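PDB 6SJ9: proteasome accessory factor B/C (PafBC) from Paenarthrobacter aurescens, which is a transcriptional regulator of the bacterial DNA damage response, probably binding DNA through its winged helix-turn-helix domains and sensing a signal through its WYL domains. Local coordinates for residues V100-A104 with G436-L440; L53-F58 with E459-K464; P357-H361 with H410-S414; S478-V484 with Y528-W534; W183-R188 with L402-E407. All coordinates share one frame; numbering follows the deposited sequence.

Contact 1 (V100-A104 with G436-L440); sequences VLLLA and GLAML
Leu437 and Leu440 of helix 427-441 reach across to Ala104 and its neighbours on helix 95-118, and with Ala104 they form the centre of this buried contact. Leu437 spreads its two methyls over different partners: CD2 sits 3.7 Å from Ala104 CB and also meets CG1 of Val100, whose side chain it crosses at about a right angle, while CD1 lies 3.9 Å from Leu101 CD1. Leu440 divides its branches in the same way, CD1 lying 3.8 Å from the backbone N of Ala104 and CD2 3.8 Å from Leu103 CD2. Both leucines hold CG anti to the carbonyl carbon (chi1 -68° in each), which leaves their forked ends lying against the other helix. Where Ala104 faces Gly436 the backbones come within 4.1 Å, CA to CA, and Gly436 CA sends a CA-H...O contact to Ala104 O at 3.5 Å; a CB on Gly436 would run into that oxygen. The segment axes approach to 8.9 Å at an angle of 103°, so the two helices meet over a short patch. Farther out, Leu458 of helix 457-469 touches both Val100 and Leu437, and Leu107 packs on Leu440. No hydrogen bond crosses between the segments, so apart from the one CA-H...O contact the joint depends on the fit of branched aliphatic groups around an alanine-glycine pair.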
# COMPACT_ATOMS: atom_id res chain seq x y z
N VAL A 100 7.55 -3.56 7.87
CA VAL A 100 8.26 -3.35 6.62
C VAL A 100 7.47 -3.92 5.47
O VAL A 100 7.26 -3.28 4.43
CB VAL A 100 9.64 -4.03 6.68
CG1 VAL A 100 10.29 -3.97 5.23
CG2 VAL A 100 10.48 -3.39 7.71
N LEU A 101 6.95 -5.13 5.67
CA LEU A 101 6.17 -5.80 4.64
C LEU A 101 4.97 -4.97 4.24
O LEU A 101 4.48 -5.08 3.11
CB LEU A 101 5.76 -7.16 5.17
CG LEU A 101 5.35 -8.14 4.11
CD1 LEU A 101 6.54 -8.36 3.25
CD2 LEU A 101 4.94 -9.36 4.81
N LEU A 102 4.44 -4.19 5.17
CA LEU A 102 3.30 -3.33 4.92
C LEU A 102 3.64 -2.20 3.95
O LEU A 102 2.87 -1.89 3.04
CB LEU A 102 2.85 -2.75 6.25
CG LEU A 102 1.71 -1.76 6.32
CD1 LEU A 102 0.61 -2.23 5.39
CD2 LEU A 102 1.22 -1.77 7.79
N LEU A 103 4.82 -1.63 4.10
CA LEU A 103 5.24 -0.59 3.17
C LEU A 103 5.48 -1.21 1.80
O LEU A 103 5.10 -0.64 0.79
CB LEU A 103 6.49 0.12 3.72
CG LEU A 103 6.99 1.28 2.93
CD1 LEU A 103 5.90 2.25 2.66
CD2 LEU A 103 8.22 1.94 3.67
N ALA A 104 6.07 -2.41 1.78
CA ALA A 104 6.32 -3.09 0.53
C ALA A 104 5.02 -3.35 -0.24
O ALA A 104 4.98 -3.22 -1.45
CB ALA A 104 7.05 -4.42 0.82
N GLY A 436 7.95 -5.12 -3.95
CA GLY A 436 7.98 -3.94 -3.09
C GLY A 436 9.21 -3.95 -2.20
O GLY A 436 9.84 -2.91 -1.98
N LEU A 437 9.59 -5.15 -1.71
CA LEU A 437 10.77 -5.23 -0.88
C LEU A 437 12.03 -4.92 -1.68
O LEU A 437 12.98 -4.35 -1.14
CB LEU A 437 10.88 -6.63 -0.23
CG LEU A 437 9.78 -6.92 0.82
CD1 LEU A 437 9.77 -8.40 1.14
CD2 LEU A 437 10.03 -6.12 2.12
N ALA A 438 12.08 -5.31 -2.96
CA ALA A 438 13.30 -5.03 -3.70
C ALA A 438 13.45 -3.54 -3.99
O ALA A 438 14.58 -3.02 -4.02
CB ALA A 438 13.37 -5.89 -4.97
N MSE A 439 12.35 -2.83 -4.20
CA MSE A 439 12.45 -1.38 -4.34
C MSE A 439 12.94 -0.78 -2.99
O MSE A 439 13.85 0.06 -2.97
CB MSE A 439 11.11 -0.80 -4.74
CG MSE A 439 10.65 -1.12 -6.15
SE MSE A 439 11.91 -0.36 -7.49
CE MSE A 439 11.09 1.34 -7.89
N LEU A 440 12.35 -1.22 -1.87
CA LEU A 440 12.83 -0.76 -0.56
C LEU A 440 14.31 -1.08 -0.38
O LEU A 440 15.07 -0.28 0.17
CB LEU A 440 12.03 -1.37 0.59
CG LEU A 440 10.57 -0.89 0.68
CD1 LEU A 440 9.80 -1.63 1.80
CD2 LEU A 440 10.56 0.64 0.92

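Contact 2 (L53-F58 with E459-K464); sequences LKQFGF and ESVTIK
A Schellman motif ends helix 39-55 here and sets two phenylalanines against the side of helix 457-469. Gly57, with positive phi, is its C-prime residue: Phe58 N bonds back to Leu53 O at 3.2 Å and Gly57 N to Lys54 O at 2.8 Å. Phe56, just before the glycine, and Phe58, just after it, both point toward the second helix. Ile463 CD1 stands over one face of the Phe56 ring, 3.8 Å from its centroid and 18° off the normal, a CH-pi contact. Ser460 CB instead meets the ring at its edge, 3.6 Å from Phe56 CE1. Ile463 has CG1 anti to the carbonyl carbon (chi1 -62°) and its CG2 branch anti to the backbone N, a fork that gives CD1 to Phe56 and CG2 to Phe58, 3.9 Å from Phe58 CE2. The edge of the Phe58 ring comes up to Lys464 CA, with CZ 3.8 Å away. The extended Lys464 chain passes by Phe56 O, its CE 3.7 Å from that oxygen, and carries NZ on to Ser92 O and a salt bridge with Glu97, which also bonds Ser460 OG. Replacing Phe56 by an alanine would probably open a gap beside Ile463 CD1 and Ser460 CB, leaving the isoleucine methyl without its aromatic face. Leu8 and Leu9 of helix 2-17 close on Phe56 and Ile463 respectively, making this a three-helix packing in which the residues around a Schellman C-cap, Phe56 and Phe58, pack on the side of a neighbouring helix.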
# COMPACT_ATOMS: atom_id res chain seq x y z
N LEU A 53 20.93 -19.48 7.61
CA LEU A 53 19.60 -19.78 7.07
C LEU A 53 18.66 -20.35 8.14
O LEU A 53 17.47 -20.02 8.17
CB LEU A 53 19.71 -20.75 5.89
CG LEU A 53 20.08 -20.10 4.57
CD1 LEU A 53 20.01 -21.10 3.45
CD2 LEU A 53 19.14 -18.92 4.32
N LYS A 54 19.18 -21.21 9.03
CA LYS A 54 18.32 -21.77 10.08
C LYS A 54 17.72 -20.68 10.96
O LYS A 54 16.54 -20.75 11.33
CB LYS A 54 19.10 -22.81 10.89
CG LYS A 54 18.21 -23.60 11.87
CD LYS A 54 18.97 -24.65 12.69
CE LYS A 54 19.09 -25.94 11.88
NZ LYS A 54 18.95 -27.16 12.73
N GLN A 55 18.50 -19.62 11.24
CA GLN A 55 18.00 -18.51 12.04
C GLN A 55 16.93 -17.69 11.31
O GLN A 55 16.11 -17.02 11.96
CB GLN A 55 19.16 -17.58 12.43
CG GLN A 55 19.90 -17.93 13.72
CD GLN A 55 19.24 -17.33 14.98
OE1 GLN A 55 18.43 -16.39 14.90
NE2 GLN A 55 19.59 -17.88 16.14
N PHE A 56 16.90 -17.75 9.98
CA PHE A 56 15.76 -17.16 9.29
C PHE A 56 14.59 -18.10 9.17
O PHE A 56 13.63 -17.77 8.46
CB PHE A 56 16.16 -16.64 7.90
CG PHE A 56 17.16 -15.55 7.95
CD1 PHE A 56 16.79 -14.30 8.45
CD2 PHE A 56 18.44 -15.74 7.51
CE1 PHE A 56 17.73 -13.25 8.52
CE2 PHE A 56 19.38 -14.72 7.56
CZ PHE A 56 19.03 -13.47 8.06
N GLY A 57 14.65 -19.28 9.81
CA GLY A 57 13.54 -20.22 9.84
C GLY A 57 13.55 -21.32 8.78
O GLY A 57 12.50 -21.92 8.54
N PHE A 58 14.69 -21.56 8.12
CA PHE A 58 14.84 -22.57 7.08
C PHE A 58 15.73 -23.70 7.58
O PHE A 58 16.90 -23.46 7.91
CB PHE A 58 15.41 -21.98 5.80
CG PHE A 58 14.56 -20.91 5.21
CD1 PHE A 58 13.37 -21.23 4.59
CD2 PHE A 58 14.94 -19.57 5.30
CE1 PHE A 58 12.54 -20.23 4.09
CE2 PHE A 58 14.12 -18.56 4.78
CZ PHE A 58 12.93 -18.89 4.18
N GLU A 459 15.99 -7.01 5.53
CA GLU A 459 16.73 -8.16 5.02
C GLU A 459 16.05 -9.47 5.39
O GLU A 459 15.92 -10.39 4.57
CB GLU A 459 18.17 -8.14 5.54
CG GLU A 459 18.94 -9.38 5.09
CD GLU A 459 20.19 -9.70 5.93
OE1 GLU A 459 20.14 -9.56 7.18
OE2 GLU A 459 21.21 -10.12 5.34
N SER A 460 15.64 -9.60 6.65
CA SER A 460 15.11 -10.88 7.08
C SER A 460 13.77 -11.18 6.44
O SER A 460 13.50 -12.33 6.09
CB SER A 460 15.01 -10.97 8.62
OG SER A 460 13.96 -10.18 9.16
N VAL A 461 12.89 -10.17 6.30
CA VAL A 461 11.60 -10.45 5.69
C VAL A 461 11.78 -10.72 4.18
O VAL A 461 11.04 -11.53 3.61
CB VAL A 461 10.56 -9.34 5.97
CG1 VAL A 461 10.81 -8.10 5.14
CG2 VAL A 461 9.17 -9.85 5.72
N THR A 462 12.83 -10.15 3.56
CA THR A 462 13.13 -10.45 2.15
C THR A 462 13.51 -11.93 1.97
O THR A 462 12.99 -12.60 1.08
CB THR A 462 14.24 -9.54 1.65
OG1 THR A 462 13.75 -8.20 1.73
CG2 THR A 462 14.68 -9.89 0.18
N ILE A 463 14.36 -12.45 2.84
CA ILE A 463 14.77 -13.85 2.79
C ILE A 463 13.55 -14.75 3.03
O ILE A 463 13.32 -15.71 2.30
CB ILE A 463 15.89 -14.09 3.82
CG1 ILE A 463 17.09 -13.24 3.43
CG2 ILE A 463 16.35 -15.55 3.88
CD1 ILE A 463 18.26 -13.27 4.44
N LYS A 464 12.75 -14.44 4.05
CA LYS A 464 11.59 -15.29 4.35
C LYS A 464 10.58 -15.30 3.19
O LYS A 464 10.12 -16.36 2.78
CB LYS A 464 10.91 -14.82 5.63
CG LYS A 464 11.79 -14.96 6.84
CD LYS A 464 11.09 -14.39 8.08
CE LYS A 464 11.92 -14.65 9.36
NZ LYS A 464 11.09 -14.18 10.50

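Contact 3 (P357-H361 with H410-S414); sequences PFLVH and HVYIS
Leu359, in the last turn of helix 346-360, lies against strand 410-413 with both its backbone and its side chain. Its CD2 methyl is 3.5 Å from Val411 CG1, the two side chains running side by side and pointing the same way. The other branch, CD1, and the CB beneath it both meet Ile413 CD1, each at 3.9 Å. With CG anti to the carbonyl carbon (chi1 -76°), the leucine fork lies between the two strand residues. Its carbonyl oxygen takes a nearly straight hydrogen bond from Ile413 N, 2.8 Å long with an angle of 174° at the hydrogen, the donor tilted 34° from the carbonyl plane. The same oxygen receives a CA-H...O contact from Tyr412 CA at 3.4 Å, so this end of the helix is tied to the strand through one acceptor. The pairing joins a helix to the second strand of the hairpin 404-407/410-413, within the PafC helix-turn-helix domain, and is consistent with the wing of a winged helix-turn-helix packing on the helical part. Ile413 points its CB toward the helix, and the CG1-CD1 arm, anti to the carbonyl carbon, crosses Leu359 obliquely. Val360 adds a looser touch, CG1 to Ile413 CB at 4.5 Å, and its CA lies 4.0 Å from Ile413 O. Leu385 of helix 378-389 packs on both Leu359 and Val411, while Pro95 of helix 95-118 touches Val360 and Ile413.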
# COMPACT_ATOMS: atom_id res chain seq x y z
N PRO A 357 12.06 0.52 14.08
CA PRO A 357 12.66 0.15 15.39
C PRO A 357 12.08 0.92 16.57
O PRO A 357 12.02 0.37 17.68
CB PRO A 357 14.16 0.44 15.21
CG PRO A 357 14.39 0.27 13.73
CD PRO A 357 13.09 0.82 13.07
N PHE A 358 11.68 2.19 16.39
CA PHE A 358 11.00 2.92 17.47
C PHE A 358 9.65 2.32 17.79
O PHE A 358 9.32 2.11 18.95
CB PHE A 358 10.80 4.39 17.09
CG PHE A 358 12.05 5.15 16.97
CD1 PHE A 358 12.68 5.67 18.12
CD2 PHE A 358 12.64 5.33 15.73
CE1 PHE A 358 13.86 6.39 18.03
CE2 PHE A 358 13.82 6.02 15.63
CZ PHE A 358 14.45 6.55 16.78
N LEU A 359 8.87 2.02 16.74
CA LEU A 359 7.50 1.55 16.90
C LEU A 359 7.44 0.22 17.64
O LEU A 359 6.47 -0.04 18.38
CB LEU A 359 6.83 1.44 15.53
CG LEU A 359 6.37 2.73 14.85
CD1 LEU A 359 5.99 2.48 13.37
CD2 LEU A 359 5.16 3.36 15.57
N VAL A 360 8.43 -0.66 17.43
CA VAL A 360 8.42 -1.99 18.06
C VAL A 360 9.24 -2.03 19.34
O VAL A 360 9.23 -3.06 20.03
CB VAL A 360 8.94 -3.13 17.15
CG1 VAL A 360 8.17 -3.23 15.84
CG2 VAL A 360 10.45 -3.06 16.98
N HIS A 361 10.03 -1.00 19.63
CA HIS A 361 10.76 -0.98 20.89
C HIS A 361 9.76 -0.99 22.05
O HIS A 361 8.61 -0.57 21.92
CB HIS A 361 11.63 0.27 20.95
CG HIS A 361 12.55 0.34 22.13
ND1 HIS A 361 12.20 0.96 23.31
CD2 HIS A 361 13.82 -0.11 22.30
CE1 HIS A 361 13.22 0.91 24.15
NE2 HIS A 361 14.21 0.26 23.56
N HIS A 410 2.37 9.20 21.36
CA HIS A 410 3.02 7.93 21.68
C HIS A 410 2.43 6.79 20.84
O HIS A 410 1.25 6.47 21.00
CB HIS A 410 2.89 7.66 23.16
CG HIS A 410 3.69 6.49 23.61
ND1 HIS A 410 3.43 5.80 24.77
CD2 HIS A 410 4.79 5.91 23.06
CE1 HIS A 410 4.31 4.82 24.91
NE2 HIS A 410 5.14 4.86 23.88
N VAL A 411 3.22 6.21 19.93
CA VAL A 411 2.75 5.17 19.01
C VAL A 411 3.59 3.91 19.21
O VAL A 411 4.82 3.97 19.21
CB VAL A 411 2.81 5.61 17.52
CG1 VAL A 411 1.99 4.55 16.61
CG2 VAL A 411 2.24 7.00 17.36
N TYR A 412 2.93 2.77 19.37
CA TYR A 412 3.70 1.55 19.55
C TYR A 412 2.93 0.37 18.98
O TYR A 412 1.70 0.33 19.02
CB TYR A 412 4.11 1.32 21.03
CG TYR A 412 3.02 1.34 22.06
CD1 TYR A 412 2.37 2.52 22.41
CD2 TYR A 412 2.65 0.16 22.71
CE1 TYR A 412 1.36 2.53 23.36
CE2 TYR A 412 1.64 0.16 23.68
CZ TYR A 412 1.00 1.33 24.00
OH TYR A 412 -0.01 1.31 24.95
N ILE A 413 3.70 -0.52 18.35
CA ILE A 413 3.22 -1.75 17.74
C ILE A 413 3.55 -2.85 18.74
O ILE A 413 4.72 -3.13 18.99
CB ILE A 413 3.89 -1.97 16.38
CG1 ILE A 413 3.48 -0.83 15.45
CG2 ILE A 413 3.49 -3.29 15.79
CD1 ILE A 413 4.04 -0.86 14.03
N SER A 414 2.53 -3.36 19.42
CA SER A 414 2.73 -4.27 20.54
C SER A 414 3.35 -5.61 20.11
O SER A 414 2.99 -6.18 19.07
CB SER A 414 1.42 -4.48 21.28
OG SER A 414 0.42 -5.01 20.44

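Contact 4 (S478-V484 with Y528-W534); sequences SVSGQSV and YSLDSTW
Hydrogen bonds to main-chain oxygens fasten the loop 478-484 over the strands around Trp534 and Ser529. Trp534 NE1 donates to Ser483 O at 3.0 Å; that oxygen lies in the indole plane, yet the N-H arrives from above the carbonyl plane, 61° out of it. A weak second bond runs from the same N-H to Gln482 O at 3.3 Å. A third carbonyl, Ser480 O, sits at the indole edge, 3.1 Å from Trp534 CH2. Ser529 N gives a straighter bond to Val479 O, 2.9 Å and 166° at the hydrogen. One water joins the segments, donating to Ser478 O and lying 2.7 Å from Ser529 OG. Within the loop, Ser478 OG accepts from Ser480 N and Gly481 N, an ST turn and ST motif that curl the chain back.

The rest is van der Waals packing. Ser529 CB rests over the centre of one indole face. Gln482, with CG anti to the backbone N (chi1 172°) and the chain bent at chi2, lays its CG 3.6 Å from Trp534 NE1 and its amide beside Ser532, in the type I' turn from Leu530 to Thr533. Val484 CG2 lies near Trp534 NE1, the two side chains crossing at about a right angle, and Val479 reaches Leu530 CD2.

A leucine in place of Trp534 would probably leave Ser483 O without its N-H partner and the loop carbonyls without the indole rim. The chemistry implies a loop held to the WYL-domain hairpin largely through main-chain oxygens: those of Ser480, Gln482 and Ser483 line the indole edge, while Val479 O is held by Ser529 N.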
# COMPACT_ATOMS: atom_id res chain seq x y z
N SER A 478 14.36 -8.87 -7.74
CA SER A 478 15.38 -8.05 -8.38
C SER A 478 14.76 -6.82 -9.05
O SER A 478 13.69 -6.89 -9.66
CB SER A 478 16.12 -8.89 -9.43
OG SER A 478 17.05 -8.12 -10.16
N VAL A 479 15.50 -5.72 -9.03
CA VAL A 479 15.13 -4.53 -9.78
C VAL A 479 16.05 -4.35 -10.99
O VAL A 479 16.03 -3.30 -11.64
CB VAL A 479 15.12 -3.27 -8.89
CG1 VAL A 479 14.13 -3.44 -7.77
CG2 VAL A 479 16.51 -3.07 -8.33
N SER A 480 16.84 -5.37 -11.33
CA SER A 480 17.77 -5.28 -12.45
C SER A 480 17.94 -6.56 -13.28
O SER A 480 18.47 -6.49 -14.38
CB SER A 480 19.15 -4.87 -11.95
OG SER A 480 19.77 -6.03 -11.45
N GLY A 481 17.63 -7.73 -12.79
CA GLY A 481 18.04 -8.89 -13.60
C GLY A 481 17.17 -9.24 -14.79
O GLY A 481 17.61 -10.01 -15.65
N GLN A 482 15.98 -8.66 -14.90
CA GLN A 482 15.02 -9.09 -15.90
C GLN A 482 15.64 -9.08 -17.30
O GLN A 482 16.41 -8.19 -17.65
CB GLN A 482 13.80 -8.17 -15.83
CG GLN A 482 12.76 -8.33 -16.93
CD GLN A 482 11.92 -9.60 -16.77
OE1 GLN A 482 11.74 -10.12 -15.65
NE2 GLN A 482 11.39 -10.10 -17.88
N SER A 483 15.30 -10.07 -18.10
CA SER A 483 15.79 -10.01 -19.45
C SER A 483 15.05 -8.91 -20.21
O SER A 483 14.08 -8.33 -19.73
CB SER A 483 15.63 -11.37 -20.11
OG SER A 483 14.29 -11.80 -20.00
N VAL A 484 15.55 -8.62 -21.40
CA VAL A 484 15.07 -7.52 -22.22
C VAL A 484 14.55 -8.10 -23.53
O VAL A 484 15.28 -8.81 -24.22
CB VAL A 484 16.22 -6.52 -22.47
CG1 VAL A 484 15.75 -5.26 -23.21
CG2 VAL A 484 16.87 -6.16 -21.16
N TYR A 528 15.69 0.35 -14.49
CA TYR A 528 15.29 -0.63 -13.47
C TYR A 528 14.06 -1.38 -13.98
O TYR A 528 13.33 -0.87 -14.85
CB TYR A 528 15.01 0.04 -12.11
CG TYR A 528 13.88 1.04 -12.20
CD1 TYR A 528 14.10 2.31 -12.73
CD2 TYR A 528 12.59 0.72 -11.80
CE1 TYR A 528 13.04 3.23 -12.84
CE2 TYR A 528 11.56 1.60 -11.90
CZ TYR A 528 11.78 2.87 -12.42
OH TYR A 528 10.71 3.76 -12.52
N SER A 529 13.88 -2.62 -13.50
CA SER A 529 12.72 -3.42 -13.85
C SER A 529 11.85 -3.72 -12.64
O SER A 529 12.34 -3.84 -11.53
CB SER A 529 13.14 -4.73 -14.53
OG SER A 529 14.13 -5.33 -13.74
N LEU A 530 10.57 -3.91 -12.91
CA LEU A 530 9.57 -4.27 -11.91
C LEU A 530 8.49 -5.09 -12.59
O LEU A 530 7.99 -4.67 -13.64
CB LEU A 530 8.86 -3.05 -11.32
CG LEU A 530 9.61 -2.11 -10.44
CD1 LEU A 530 8.67 -1.00 -10.06
CD2 LEU A 530 10.06 -2.91 -9.26
N ASP A 531 8.14 -6.23 -12.01
CA ASP A 531 7.05 -7.04 -12.57
C ASP A 531 7.30 -7.33 -14.05
O ASP A 531 6.46 -7.05 -14.90
CB ASP A 531 5.69 -6.35 -12.39
CG ASP A 531 4.51 -7.30 -12.67
OD1 ASP A 531 4.73 -8.53 -12.67
OD2 ASP A 531 3.38 -6.82 -12.93
N SER A 532 8.52 -7.78 -14.36
CA SER A 532 8.94 -8.12 -15.72
C SER A 532 8.91 -6.93 -16.70
O SER A 532 8.95 -7.13 -17.92
CB SER A 532 8.09 -9.26 -16.28
OG SER A 532 8.21 -10.39 -15.44
N THR A 533 8.88 -5.67 -16.21
CA THR A 533 8.86 -4.48 -17.06
C THR A 533 10.06 -3.58 -16.82
O THR A 533 10.39 -3.27 -15.67
CB THR A 533 7.56 -3.71 -16.85
OG1 THR A 533 6.47 -4.62 -17.00
CG2 THR A 533 7.41 -2.58 -17.86
N TRP A 534 10.66 -3.10 -17.92
CA TRP A 534 11.77 -2.16 -17.79
C TRP A 534 11.27 -0.73 -17.77
O TRP A 534 10.38 -0.35 -18.53
CB TRP A 534 12.82 -2.35 -18.89
CG TRP A 534 13.71 -3.52 -18.59
CD1 TRP A 534 13.58 -4.79 -19.08
CD2 TRP A 534 14.78 -3.55 -17.65
NE1 TRP A 534 14.54 -5.61 -18.52
CE2 TRP A 534 15.30 -4.86 -17.64
CE3 TRP A 534 15.37 -2.57 -16.83
CZ2 TRP A 534 16.39 -5.25 -16.85
CZ3 TRP A 534 16.46 -2.95 -16.02
CH2 TRP A 534 16.94 -4.31 -16.03
O HOH W 1 13.42 -7.50 -12.24

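Contact 5 (W183-R188 with L402-E407); sequences WGLGSR and LDIQWE
Arg188 bends at chi2 (143°), which swings the guanidinium back over Asp403 and toward Gln405 on strand 404-407. The Gln405 side chain, itself bent at chi2 (67°), comes close to the guanidinium, but the place of its OE1 is doubtful and the exact contact uncertain. Asp403 CB covers one guanidinium face, 3.4 Å from Arg188 NH1, and Asp403 OD1 stands 4.1 Å from Arg188 NH2, above the plane, a nearness of opposite charges without a directed N-H. Arg188 NH1 also donates to Ser187 O at 2.9 Å, steadying the turned-back head, and NH2 forms a salt bridge with Asp237.

The backbones pair antiparallel. Leu185 and Trp406 form a hydrogen-bonded pair, Leu185 N to Trp406 O at 2.9 Å and Trp406 N to Leu185 O at 2.7 Å, and their CB atoms lie on the same face of the sheet. Ser187 N bonds Ile404 O at 2.8 Å, and the return bond is weak. Between them Gly186 faces Gln405 in a non-hydrogen-bonded pair, its CA 3.2 Å from Ile404 O. At the far end, Trp183 and Gly184 both face Val195 in a classic beta bulge.

The 183-188 end of strand 175-188, in the first WYL domain, is flanked in the sheet by strands 191-198 and 404-407, and the latter pairs on with 410-413. Helix 232-237 packs on Arg188, Gln405 and Glu407, while Trp192 and Phe150 meet the face carrying Leu185 and Trp406.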
# COMPACT_ATOMS: atom_id res chain seq x y z
N TRP A 183 -8.67 8.83 24.81
CA TRP A 183 -7.45 8.30 25.42
C TRP A 183 -6.52 7.66 24.42
O TRP A 183 -5.29 7.69 24.60
CB TRP A 183 -7.75 7.26 26.48
CG TRP A 183 -8.56 7.76 27.63
CD1 TRP A 183 -8.97 9.03 27.88
CD2 TRP A 183 -9.08 6.95 28.70
NE1 TRP A 183 -9.69 9.07 29.07
CE2 TRP A 183 -9.79 7.79 29.57
CE3 TRP A 183 -9.01 5.59 28.99
CZ2 TRP A 183 -10.42 7.32 30.73
CZ3 TRP A 183 -9.65 5.12 30.14
CH2 TRP A 183 -10.33 6.00 31.00
N GLY A 184 -7.06 7.06 23.38
CA GLY A 184 -6.20 6.41 22.43
C GLY A 184 -6.95 5.90 21.22
O GLY A 184 -8.17 5.75 21.23
N LEU A 185 -6.18 5.72 20.16
CA LEU A 185 -6.59 5.02 18.97
C LEU A 185 -5.88 3.67 18.91
O LEU A 185 -4.74 3.53 19.36
CB LEU A 185 -6.26 5.83 17.73
CG LEU A 185 -7.06 7.11 17.53
CD1 LEU A 185 -6.30 7.97 16.59
CD2 LEU A 185 -8.43 6.75 16.92
N GLY A 186 -6.53 2.69 18.30
CA GLY A 186 -5.96 1.36 18.31
C GLY A 186 -6.47 0.52 17.16
O GLY A 186 -7.55 0.76 16.61
N SER A 187 -5.66 -0.45 16.78
CA SER A 187 -5.97 -1.35 15.68
C SER A 187 -5.94 -2.77 16.20
O SER A 187 -4.95 -3.18 16.81
CB SER A 187 -4.93 -1.20 14.56
OG SER A 187 -5.41 -1.85 13.42
N ARG A 188 -7.05 -3.46 16.09
CA ARG A 188 -7.03 -4.91 16.28
C ARG A 188 -7.87 -5.55 15.20
O ARG A 188 -8.98 -5.09 14.91
CB ARG A 188 -7.43 -5.36 17.68
CG ARG A 188 -6.21 -5.35 18.58
CD ARG A 188 -6.55 -4.91 19.96
NE ARG A 188 -5.41 -4.88 20.88
CZ ARG A 188 -4.28 -4.18 20.71
NH1 ARG A 188 -4.08 -3.43 19.61
NH2 ARG A 188 -3.35 -4.21 21.67
N LEU A 402 -0.63 -7.01 12.78
CA LEU A 402 -0.18 -5.85 13.56
C LEU A 402 -1.20 -5.38 14.60
O LEU A 402 -2.31 -4.98 14.25
CB LEU A 402 0.17 -4.67 12.66
CG LEU A 402 1.42 -4.97 11.86
CD1 LEU A 402 1.95 -3.74 11.23
CD2 LEU A 402 2.45 -5.59 12.76
N ASP A 403 -0.79 -5.33 15.86
CA ASP A 403 -1.57 -4.64 16.89
C ASP A 403 -0.91 -3.29 17.13
O ASP A 403 0.23 -3.24 17.61
CB ASP A 403 -1.63 -5.40 18.22
CG ASP A 403 -2.43 -6.68 18.15
OD1 ASP A 403 -2.49 -7.38 19.19
OD2 ASP A 403 -2.98 -7.01 17.06
N ILE A 404 -1.66 -2.23 16.87
CA ILE A 404 -1.19 -0.85 16.95
C ILE A 404 -1.98 -0.11 18.04
O ILE A 404 -3.21 -0.22 18.10
CB ILE A 404 -1.36 -0.14 15.60
CG1 ILE A 404 -0.54 -0.91 14.56
CG2 ILE A 404 -0.84 1.29 15.71
CD1 ILE A 404 -0.90 -0.65 13.15
N GLN A 405 -1.24 0.60 18.92
CA GLN A 405 -1.77 1.55 19.89
C GLN A 405 -1.19 2.94 19.57
O GLN A 405 0.03 3.11 19.42
CB GLN A 405 -1.38 1.26 21.35
CG GLN A 405 -2.00 0.04 21.98
CD GLN A 405 -1.51 -1.25 21.33
OE1 GLN A 405 -2.29 -2.14 21.09
NE2 GLN A 405 -0.20 -1.35 21.06
N TRP A 406 -2.05 3.94 19.57
CA TRP A 406 -1.63 5.32 19.32
C TRP A 406 -2.28 6.20 20.38
O TRP A 406 -3.45 6.55 20.26
CB TRP A 406 -2.04 5.75 17.94
CG TRP A 406 -1.52 7.08 17.52
CD1 TRP A 406 -1.36 8.21 18.29
CD2 TRP A 406 -1.12 7.43 16.19
NE1 TRP A 406 -0.87 9.24 17.51
CE2 TRP A 406 -0.73 8.81 16.22
CE3 TRP A 406 -1.03 6.73 14.99
CZ2 TRP A 406 -0.26 9.47 15.10
CZ3 TRP A 406 -0.57 7.41 13.84
CH2 TRP A 406 -0.17 8.76 13.92
N GLU A 407 -1.51 6.54 21.42
CA GLU A 407 -1.92 7.50 22.45
C GLU A 407 -1.35 8.88 22.15
O GLU A 407 -0.68 9.09 21.14
CB GLU A 407 -1.42 7.03 23.81
CG GLU A 407 -1.87 5.67 24.20
CD GLU A 407 -1.24 5.22 25.53
OE1 GLU A 407 -0.78 6.05 26.35
OE2 GLU A 407 -1.26 4.02 25.76

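Contacts 1, 3 and 5 are buried, whereas contacts 2 and 4 are only partly so, contact 4 reaching exposed loop residues. Contact 1, between two helices, is almost wholly aliphatic, without a hydrogen bond across it; contact 2 adds aromatic rings to a helix packing and touches contact 1 through Leu437 and Val461, on helices successive in the chain. Contacts 3 and 5 share the hairpin 404-407/410-413: one ties it to a helix by a single backbone bond, the other extends it into a sheet by several. Contact 4, about 38 Å from contact 5 between centres, depends on loop carbonyls instead, and meets contact 1 where selenomethionine Met439 packs on Val479 and Leu530.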